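Local coordinates for protein putative primosome component (Streptococcus pyogenes serotype M3, PDB 2QGZ) that probably binds ATP and helps load the replicative helicase onto DNA as a component of the primosome, at residues 104-114 / 177-188; 237-245 / 280-288. All coordinates share one frame; numbering follows the deposited sequence.

Contact 1. Residues 104-114 / 177-188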
loop_
_atom_site.group_PDB
_atom_site.type_symbol
_atom_site.label_atom_id
_atom_site.label_comp_id
_atom_site.label_asym_id
_atom_site.label_seq_id
_atom_site.Cartn_x
_atom_site.Cartn_y
_atom_site.Cartn_z
ATOM N N ALA A 104 16.492 -10.153 9.511
ATOM C CA ALA A 104 16.980 -9.047 8.706
ATOM C C ALA A 104 15.959 -8.632 7.649
ATOM O O ALA A 104 15.778 -7.443 7.396
ATOM C CB ALA A 104 18.300 -9.425 8.040
ATOM N N ILE A 105 15.294 -9.605 7.030
ATOM C CA ILE A 105 14.304 -9.290 6.002
ATOM C C ILE A 105 13.104 -8.599 6.637
ATOM O O ILE A 105 12.464 -7.742 6.032
ATOM C CB ILE A 105 13.824 -10.562 5.252
ATOM C CG1 ILE A 105 13.161 -11.531 6.226
ATOM C CG2 ILE A 105 15.006 -11.242 4.563
ATOM C CD1 ILE A 105 12.751 -12.856 5.585
ATOM N N SER A 106 12.824 -8.965 7.878
ATOM C CA SER A 106 11.711 -8.394 8.608
ATOM C C SER A 106 11.942 -6.924 8.953
ATOM O O SER A 106 11.005 -6.130 8.941
ATOM C CB SER A 106 11.475 -9.195 9.886
ATOM O OG SER A 106 10.361 -8.695 10.593
ATOM N N GLU A 107 13.187 -6.561 9.250
ATOM C CA GLU A 107 13.514 -5.182 9.613
ATOM C C GLU A 107 13.510 -4.185 8.447
ATOM O O GLU A 107 13.474 -2.973 8.673
ATOM C CB GLU A 107 14.872 -5.123 10.320
ATOM C CG GLU A 107 16.063 -5.430 9.427
ATOM C CD GLU A 107 17.391 -5.124 10.101
ATOM O OE1 GLU A 107 17.631 -3.935 10.414
ATOM O OE2 GLU A 107 18.190 -6.066 10.320
ATOM N N ARG A 108 13.557 -4.684 7.212
ATOM C CA ARG A 108 13.529 -3.807 6.042
ATOM C C ARG A 108 12.111 -3.272 5.808
ATOM O O ARG A 108 11.898 -2.414 4.946
ATOM C CB ARG A 108 13.956 -4.550 4.774
ATOM C CG ARG A 108 15.335 -5.151 4.788
ATOM C CD ARG A 108 15.790 -5.400 3.358
ATOM N NE ARG A 108 17.095 -6.051 3.291
ATOM C CZ ARG A 108 17.310 -7.339 3.545
ATOM N NH1 ARG A 108 16.302 -8.139 3.886
ATOM N NH2 ARG A 108 18.539 -7.827 3.463
ATOM N N ILE A 109 11.152 -3.797 6.566
ATOM C CA ILE A 109 9.754 -3.399 6.440
ATOM C C ILE A 109 9.349 -2.367 7.484
ATOM O O ILE A 109 9.044 -2.710 8.628
ATOM C CB ILE A 109 8.822 -4.626 6.571
ATOM C CG1 ILE A 109 9.147 -5.643 5.482
ATOM C CG2 ILE A 109 7.377 -4.202 6.469
ATOM C CD1 ILE A 109 8.349 -6.921 5.597
ATOM N N GLN A 110 9.336 -1.099 7.085
ATOM C CA GLN A 110 8.963 -0.025 7.995
ATOM C C GLN A 110 7.450 0.053 8.182
ATOM O O GLN A 110 6.687 -0.055 7.222
ATOM C CB GLN A 110 9.497 1.314 7.476
ATOM C CG GLN A 110 11.005 1.505 7.641
ATOM C CD GLN A 110 11.827 0.479 6.867
ATOM O OE1 GLN A 110 12.575 -0.312 7.456
ATOM N NE2 GLN A 110 11.696 0.488 5.540
ATOM N N LEU A 111 7.024 0.232 9.428
ATOM C CA LEU A 111 5.607 0.332 9.746
ATOM C C LEU A 111 5.304 1.711 10.306
ATOM O O LEU A 111 6.126 2.304 11.002
ATOM C CB LEU A 111 5.207 -0.705 10.790
ATOM C CG LEU A 111 5.428 -2.194 10.538
ATOM C CD1 LEU A 111 4.973 -2.955 11.770
ATOM C CD2 LEU A 111 4.652 -2.649 9.314
ATOM N N VAL A 112 4.119 2.218 9.994
ATOM C CA VAL A 112 3.684 3.514 10.476
ATOM C C VAL A 112 2.247 3.368 10.938
ATOM O O VAL A 112 1.323 3.289 10.124
ATOM C CB VAL A 112 3.757 4.598 9.373
ATOM C CG1 VAL A 112 3.121 5.897 9.876
ATOM C CG2 VAL A 112 5.213 4.848 8.978
ATOM N N SER A 113 2.074 3.305 12.256
ATOM C CA SER A 113 0.764 3.174 12.875
ATOM C C SER A 113 0.057 1.868 12.520
ATOM O O SER A 113 -1.133 1.855 12.217
ATOM C CB SER A 113 -0.108 4.368 12.492
ATOM O OG SER A 113 0.577 5.578 12.768
ATOM N N LEU A 114 0.807 0.773 12.569
ATOM C CA LEU A 114 0.279 -0.556 12.283
ATOM C C LEU A 114 0.917 -1.547 13.261
ATOM O O LEU A 114 2.100 -1.435 13.590
ATOM C CB LEU A 114 0.602 -0.962 10.839
ATOM C CG LEU A 114 -0.154 -0.259 9.698
ATOM C CD1 LEU A 114 0.453 -0.634 8.356
ATOM C CD2 LEU A 114 -1.623 -0.645 9.732
ATOM N N SER A 177 11.501 -8.084 0.473
ATOM C CA SER A 177 12.653 -7.958 1.340
ATOM C C SER A 177 13.480 -9.238 1.336
ATOM O O SER A 177 14.701 -9.183 1.421
ATOM C CB SER A 177 12.214 -7.649 2.764
ATOM O OG SER A 177 13.318 -7.756 3.641
ATOM N N GLU A 178 12.822 -10.388 1.230
ATOM C CA GLU A 178 13.535 -11.662 1.235
ATOM C C GLU A 178 14.215 -11.996 -0.087
ATOM O O GLU A 178 15.384 -12.370 -0.104
ATOM C CB GLU A 178 12.598 -12.813 1.615
ATOM C CG GLU A 178 13.291 -14.174 1.610
ATOM C CD GLU A 178 12.426 -15.302 2.147
ATOM O OE1 GLU A 178 12.950 -16.430 2.287
ATOM O OE2 GLU A 178 11.230 -15.070 2.426
ATOM N N LYS A 179 13.492 -11.874 -1.191
ATOM C CA LYS A 179 14.070 -12.188 -2.491
ATOM C C LYS A 179 14.991 -11.081 -2.958
ATOM O O LYS A 179 16.161 -11.318 -3.244
ATOM C CB LYS A 179 12.959 -12.443 -3.510
ATOM C CG LYS A 179 12.195 -13.720 -3.205
ATOM C CD LYS A 179 13.160 -14.893 -3.175
ATOM C CE LYS A 179 12.518 -16.141 -2.618
ATOM N NZ LYS A 179 13.437 -17.313 -2.735
ATOM N N LYS A 180 14.456 -9.872 -3.046
ATOM C CA LYS A 180 15.247 -8.721 -3.429
ATOM C C LYS A 180 15.658 -8.152 -2.075
ATOM O O LYS A 180 15.326 -8.741 -1.044
ATOM C CB LYS A 180 14.380 -7.733 -4.197
ATOM C CG LYS A 180 13.676 -8.342 -5.410
ATOM C CD LYS A 180 14.669 -8.958 -6.361
ATOM C CE LYS A 180 14.129 -8.996 -7.783
ATOM N NZ LYS A 180 12.865 -9.755 -7.899
ATOM N N GLY A 181 16.376 -7.038 -2.045
ATOM C CA GLY A 181 16.758 -6.500 -0.748
ATOM C C GLY A 181 16.056 -5.187 -0.455
ATOM O O GLY A 181 16.507 -4.395 0.369
ATOM N N VAL A 182 14.928 -4.983 -1.124
ATOM C CA VAL A 182 14.149 -3.759 -1.019
ATOM C C VAL A 182 13.353 -3.531 0.257
ATOM O O VAL A 182 12.769 -4.452 0.827
ATOM C CB VAL A 182 13.195 -3.647 -2.228
ATOM C CG1 VAL A 182 12.383 -4.918 -2.359
ATOM C CG2 VAL A 182 12.287 -2.438 -2.073
ATOM N N SER A 183 13.342 -2.275 0.692
ATOM C CA SER A 183 12.617 -1.848 1.881
ATOM C C SER A 183 11.227 -1.413 1.438
ATOM O O SER A 183 11.050 -0.891 0.344
ATOM C CB SER A 183 13.321 -0.658 2.548
ATOM O OG SER A 183 14.642 -0.985 2.950
ATOM N N THR A 184 10.243 -1.631 2.291
ATOM C CA THR A 184 8.878 -1.251 1.986
ATOM C C THR A 184 8.336 -0.579 3.226
ATOM O O THR A 184 8.767 -0.886 4.337
ATOM C CB THR A 184 7.990 -2.489 1.673
ATOM O OG1 THR A 184 8.436 -3.122 0.467
ATOM C CG2 THR A 184 6.536 -2.075 1.493
ATOM N N THR A 185 7.410 0.353 3.039
ATOM C CA THR A 185 6.791 1.023 4.164
ATOM C C THR A 185 5.299 0.773 4.085
ATOM O O THR A 185 4.667 1.031 3.058
ATOM C CB THR A 185 7.033 2.540 4.155
ATOM O OG1 THR A 185 8.426 2.800 4.356
ATOM C CG2 THR A 185 6.240 3.213 5.271
ATOM N N LEU A 186 4.752 0.240 5.172
ATOM C CA LEU A 186 3.326 -0.036 5.274
ATOM C C LEU A 186 2.815 1.066 6.189
ATOM O O LEU A 186 3.249 1.193 7.325
ATOM C CB LEU A 186 3.108 -1.409 5.904
ATOM C CG LEU A 186 3.774 -2.562 5.149
ATOM C CD1 LEU A 186 3.908 -3.777 6.051
ATOM C CD2 LEU A 186 2.949 -2.892 3.932
ATOM N N LEU A 187 1.887 1.861 5.687
ATOM C CA LEU A 187 1.375 2.985 6.446
ATOM C C LEU A 187 -0.144 3.013 6.564
ATOM O O LEU A 187 -0.852 2.872 5.571
ATOM C CB LEU A 187 1.893 4.262 5.783
ATOM C CG LEU A 187 1.374 5.646 6.147
ATOM C CD1 LEU A 187 2.446 6.672 5.815
ATOM C CD2 LEU A 187 0.080 5.942 5.389
ATOM N N HIS A 188 -0.646 3.186 7.782
ATOM C CA HIS A 188 -2.088 3.256 7.989
ATOM C C HIS A 188 -2.465 4.718 7.765
ATOM O O HIS A 188 -2.301 5.548 8.659
ATOM C CB HIS A 188 -2.451 2.825 9.411
ATOM C CG HIS A 188 -3.924 2.692 9.638
ATOM N ND1 HIS A 188 -4.611 3.461 10.552
ATOM C CD2 HIS A 188 -4.845 1.884 9.056
ATOM C CE1 HIS A 188 -5.892 3.133 10.525
ATOM N NE2 HIS A 188 -6.060 2.179 9.625
#
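Ile109 to Val112 run beside Thr184 to Leu187 as two parallel strands of the P-loop NTPase sheet, in which 109-112 is an outermost strand of this chain. The ladder alternates in the parallel manner: Thr184 N donates to Arg108 O, Gln110 N to Thr184 O, Leu186 N to Gln110 O at 2.8 Å, Val112 N to Leu186 O, and His188 N to Val112 O almost straight (175°). On the other edge of 184-188, Thr185 and Leu187 bond to strand 217-221, which carries the sheet inward.

The side chain of Arg108, at the start of the ladder, lies along the end of helix 165-179 and the turn after it. CB and CG of Arg108 each pass 3.5 Å from Ser177 OG. Arg108 CD, carried on by a chain extended from CG to NE, reaches 3.2 Å from Gly181 O. NE stays near that carbonyl at too poor an angle to bond, and Gly181 CA lies over one face of the guanidinium. At the tip, Arg108 NH1 donates to Ser177 OG at 3.0 Å with the oxygen close to the guanidinium plane. That hydroxyl, set anti to its own backbone nitrogen (chi1 170°), donates in turn to Ile105 O, a bond modelled suspiciously short.

Farther along, Leu186 CD1 sits 3.5 Å from both Ile109 CG2 and Leu111 CD2, the three side chains sharing one face of the sheet. Val112 and Leu187 lie side by side on the other, with Phe192 of helix 189-197 against Leu187. His188, at the N-cap of that helix, is hydrogen-bonded through ND1 to Ser191 OG. Leu114 crosses the histidine side chain at about a right angle, its CD2 3.6 Å from His188 CB, while Leu114 CD1 rests 3.7 Å from Leu186 CB.

Contact 2. Residues 237-245 / 280-288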
loop_
_atom_site.group_PDB
_atom_site.type_symbol
_atom_site.label_atom_id
_atom_site.label_comp_id
_atom_site.label_asym_id
_atom_site.label_seq_id
_atom_site.Cartn_x
_atom_site.Cartn_y
_atom_site.Cartn_z
ATOM N N LEU A 237 -1.124 14.180 0.894
ATOM C CA LEU A 237 -1.276 13.008 0.043
ATOM C C LEU A 237 -0.998 13.390 -1.407
ATOM O O LEU A 237 -0.276 12.697 -2.121
ATOM C CB LEU A 237 -2.695 12.452 0.170
ATOM C CG LEU A 237 -3.006 10.991 -0.176
ATOM C CD1 LEU A 237 -4.026 10.952 -1.293
ATOM C CD2 LEU A 237 -1.742 10.239 -0.557
ATOM N N GLN A 238 -1.569 14.514 -1.828
ATOM C CA GLN A 238 -1.413 15.000 -3.192
ATOM C C GLN A 238 0.057 15.203 -3.549
ATOM O O GLN A 238 0.496 14.821 -4.631
ATOM C CB GLN A 238 -2.194 16.309 -3.357
ATOM C CG GLN A 238 -2.573 16.653 -4.792
ATOM C CD GLN A 238 -1.405 17.159 -5.610
ATOM O OE1 GLN A 238 -1.288 16.864 -6.801
ATOM N NE2 GLN A 238 -0.534 17.934 -4.974
ATOM N N VAL A 239 0.826 15.781 -2.635
ATOM C CA VAL A 239 2.235 16.029 -2.908
ATOM C C VAL A 239 3.055 14.744 -2.890
ATOM O O VAL A 239 3.934 14.556 -3.728
ATOM C CB VAL A 239 2.834 17.034 -1.901
ATOM C CG1 VAL A 239 4.260 17.423 -2.320
ATOM C CG2 VAL A 239 1.964 18.272 -1.846
ATOM N N ILE A 240 2.770 13.865 -1.932
ATOM C CA ILE A 240 3.484 12.604 -1.847
ATOM C C ILE A 240 3.238 11.820 -3.128
ATOM O O ILE A 240 4.170 11.303 -3.731
ATOM C CB ILE A 240 3.013 11.757 -0.631
ATOM C CG1 ILE A 240 3.589 12.337 0.664
ATOM C CG2 ILE A 240 3.443 10.296 -0.796
ATOM C CD1 ILE A 240 3.081 11.636 1.909
ATOM N N LEU A 241 1.985 11.735 -3.550
ATOM C CA LEU A 241 1.670 10.994 -4.760
ATOM C C LEU A 241 2.336 11.649 -5.968
ATOM O O LEU A 241 2.959 10.967 -6.794
ATOM C CB LEU A 241 0.150 10.901 -4.939
ATOM C CG LEU A 241 -0.547 9.588 -4.518
ATOM C CD1 LEU A 241 0.193 8.884 -3.392
ATOM C CD2 LEU A 241 -1.991 9.888 -4.120
ATOM N N GLN A 242 2.231 12.971 -6.059
ATOM C CA GLN A 242 2.832 13.718 -7.163
ATOM C C GLN A 242 4.318 13.397 -7.270
ATOM O O GLN A 242 4.827 13.097 -8.343
ATOM C CB GLN A 242 2.660 15.214 -6.928
ATOM C CG GLN A 242 3.315 16.077 -7.957
ATOM C CD GLN A 242 3.054 17.547 -7.703
ATOM O OE1 GLN A 242 3.000 18.348 -8.632
ATOM N NE2 GLN A 242 2.906 17.909 -6.440
ATOM N N TYR A 243 5.012 13.454 -6.144
ATOM C CA TYR A 243 6.431 13.164 -6.116
ATOM C C TYR A 243 6.750 11.724 -6.515
ATOM O O TYR A 243 7.753 11.476 -7.190
ATOM C CB TYR A 243 6.983 13.453 -4.724
ATOM C CG TYR A 243 8.391 12.966 -4.507
ATOM C CD1 TYR A 243 8.635 11.691 -4.000
ATOM C CD2 TYR A 243 9.483 13.787 -4.794
ATOM C CE1 TYR A 243 9.937 11.240 -3.779
ATOM C CE2 TYR A 243 10.791 13.355 -4.575
ATOM C CZ TYR A 243 11.012 12.079 -4.070
ATOM O OH TYR A 243 12.300 11.635 -3.868
ATOM N N ARG A 244 5.914 10.770 -6.104
ATOM C CA ARG A 244 6.177 9.386 -6.457
ATOM C C ARG A 244 5.875 9.148 -7.937
ATOM O O ARG A 244 6.484 8.280 -8.565
ATOM C CB ARG A 244 5.403 8.426 -5.533
ATOM C CG ARG A 244 5.935 8.442 -4.092
ATOM C CD ARG A 244 5.204 7.459 -3.160
ATOM N NE ARG A 244 5.611 6.076 -3.390
ATOM C CZ ARG A 244 6.769 5.550 -2.997
ATOM N NH1 ARG A 244 7.654 6.283 -2.341
ATOM N NH2 ARG A 244 7.051 4.287 -3.274
ATOM N N MET A 245 4.964 9.933 -8.505
ATOM C CA MET A 245 4.667 9.801 -9.934
ATOM C C MET A 245 5.915 10.205 -10.725
ATOM O O MET A 245 6.383 9.463 -11.590
ATOM C CB MET A 245 3.483 10.693 -10.347
ATOM C CG MET A 245 2.134 9.966 -10.393
ATOM S SD MET A 245 0.696 11.006 -10.782
ATOM C CE MET A 245 0.951 11.238 -12.530
ATOM N N ARG A 280 -7.691 15.915 -8.606
ATOM C CA ARG A 280 -6.515 15.461 -9.333
ATOM C C ARG A 280 -5.732 14.466 -8.475
ATOM O O ARG A 280 -4.855 13.760 -8.968
ATOM C CB ARG A 280 -5.625 16.642 -9.754
ATOM C CG ARG A 280 -4.975 17.432 -8.627
ATOM C CD ARG A 280 -3.828 18.263 -9.191
ATOM N NE ARG A 280 -3.169 19.092 -8.186
ATOM C CZ ARG A 280 -1.988 19.678 -8.365
ATOM N NH1 ARG A 280 -1.333 19.526 -9.509
ATOM N NH2 ARG A 280 -1.457 20.414 -7.399
ATOM N N VAL A 281 -6.062 14.414 -7.190
ATOM C CA VAL A 281 -5.415 13.477 -6.283
ATOM C C VAL A 281 -5.894 12.086 -6.672
ATOM O O VAL A 281 -5.155 11.110 -6.576
ATOM C CB VAL A 281 -5.804 13.741 -4.814
ATOM C CG1 VAL A 281 -7.301 13.629 -4.649
ATOM C CG2 VAL A 281 -5.105 12.750 -3.909
ATOM N N MET A 282 -7.137 12.016 -7.138
ATOM C CA MET A 282 -7.742 10.759 -7.554
ATOM C C MET A 282 -7.157 10.299 -8.894
ATOM O O MET A 282 -7.094 9.102 -9.174
ATOM C CB MET A 282 -9.262 10.932 -7.660
ATOM C CG MET A 282 -10.059 9.645 -7.554
ATOM S SD MET A 282 -9.741 8.742 -6.012
ATOM C CE MET A 282 -8.991 7.255 -6.676
ATOM N N GLU A 283 -6.727 11.248 -9.721
ATOM C CA GLU A 283 -6.136 10.909 -11.017
ATOM C C GLU A 283 -4.729 10.344 -10.809
ATOM O O GLU A 283 -4.225 9.590 -11.636
ATOM C CB GLU A 283 -6.082 12.148 -11.922
ATOM N N ARG A 284 -4.097 10.716 -9.700
ATOM C CA ARG A 284 -2.763 10.222 -9.398
ATOM C C ARG A 284 -2.858 8.784 -8.887
ATOM O O ARG A 284 -1.990 7.953 -9.169
ATOM C CB ARG A 284 -2.078 11.110 -8.357
ATOM C CG ARG A 284 -1.794 12.529 -8.837
ATOM C CD ARG A 284 -0.811 13.214 -7.908
ATOM N NE ARG A 284 -0.623 14.629 -8.223
ATOM C CZ ARG A 284 0.044 15.097 -9.274
ATOM N NH1 ARG A 284 0.609 14.270 -10.145
ATOM N NH2 ARG A 284 0.159 16.405 -9.439
ATOM N N VAL A 285 -3.918 8.491 -8.136
ATOM C CA VAL A 285 -4.122 7.143 -7.631
ATOM C C VAL A 285 -4.319 6.205 -8.824
ATOM O O VAL A 285 -3.678 5.154 -8.906
ATOM C CB VAL A 285 -5.363 7.056 -6.716
ATOM C CG1 VAL A 285 -5.544 5.632 -6.226
ATOM C CG2 VAL A 285 -5.206 7.988 -5.534
ATOM N N ARG A 286 -5.193 6.597 -9.754
ATOM C CA ARG A 286 -5.468 5.779 -10.931
ATOM C C ARG A 286 -4.242 5.624 -11.804
ATOM O O ARG A 286 -4.115 4.657 -12.548
ATOM C CB ARG A 286 -6.585 6.388 -11.785
ATOM C CG ARG A 286 -7.959 6.429 -11.142
ATOM C CD ARG A 286 -9.003 6.831 -12.177
ATOM N NE ARG A 286 -10.358 6.845 -11.627
ATOM C CZ ARG A 286 -10.872 7.842 -10.907
ATOM N NH1 ARG A 286 -10.150 8.928 -10.646
ATOM N NH2 ARG A 286 -12.111 7.746 -10.434
ATOM N N TYR A 287 -3.334 6.582 -11.735
ATOM C CA TYR A 287 -2.139 6.495 -12.557
ATOM C C TYR A 287 -1.098 5.567 -11.921
ATOM O O TYR A 287 -0.416 4.818 -12.620
ATOM C CB TYR A 287 -1.568 7.901 -12.793
ATOM C CG TYR A 287 -0.237 7.916 -13.501
ATOM C CD1 TYR A 287 0.953 7.790 -12.789
ATOM C CD2 TYR A 287 -0.165 8.008 -14.885
ATOM C CE1 TYR A 287 2.181 7.749 -13.437
ATOM C CE2 TYR A 287 1.060 7.966 -15.548
ATOM C CZ TYR A 287 2.228 7.833 -14.817
ATOM O OH TYR A 287 3.443 7.746 -15.465
ATOM N N LEU A 288 -1.002 5.598 -10.594
ATOM C CA LEU A 288 -0.035 4.778 -9.866
ATOM C C LEU A 288 -0.431 3.321 -9.627
ATOM O O LEU A 288 0.442 2.459 -9.505
ATOM C CB LEU A 288 0.270 5.418 -8.512
ATOM C CG LEU A 288 1.009 6.749 -8.536
ATOM C CD1 LEU A 288 0.775 7.497 -7.240
ATOM C CD2 LEU A 288 2.480 6.487 -8.765
HETATM O O HOH W 1 5.460 7.044 -13.632
#
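Gln238 swings CG anti to its backbone nitrogen (chi1 -158°) and then bends at chi2, while Arg284, extended from CG to NE, reaches across to it; the two meet between helices 237-247 and 281-288 of the P-loop NTPase domain. The short segments run in roughly the same direction, 37° apart, and their axes come within 9.6 Å at closest approach. Arg284 grips the amide side-on: Arg284 NE reaches Gln238 OE1 at 2.7 Å from above the carbonyl plane, and NH2 reaches the same oxygen within it. Arg280 stacks on the amide, its guanidinium nearly parallel and centred beneath OE1. Gln242 CB lies over one face of the Arg284 guanidinium, and with the in-plane bonds to Gln238 OE1 this limits its rotation.

The packing is knobs-into-holes: Leu241 fits among Val281, Arg284, Val285 and Leu288, with Leu241 CG 3.7 Å from Leu288 CD1, and Arg284 fits among Gln238, Leu241, Gln242 and Met245. Behind Leu241 lies Leu220 of the central sheet. At the far end Met245 SD takes a weak bond from Arg284 NH1, and a water links Met245 O to Tyr287 OH. Met245 CE makes a CH-pi contact over the face of the Tyr287 ring, 3.7 Å from its centroid.

Contact 1 closes before contact 2 opens, and both belong to the one P-loop NTPase domain. Their centres are 22 Å apart and their nearest atoms about 6 Å, without touching. Contact 1 builds the sheet at its margin, joining strand 109-112 to 184-188; contact 2 pairs two helices, 237-247 and 281-288, the second of which leads straight into strand 289-293 at the opposite margin. Strand 217-221 and helix 189-197 are neighbours of both: Leu220 of the strand touches Leu187 of contact 1, and Phe192 of the helix meets Ile240 of contact 2. Contact 1 thus belongs to the sheet and contact 2 to helices packed against it, in what is probably an ATP-binding domain.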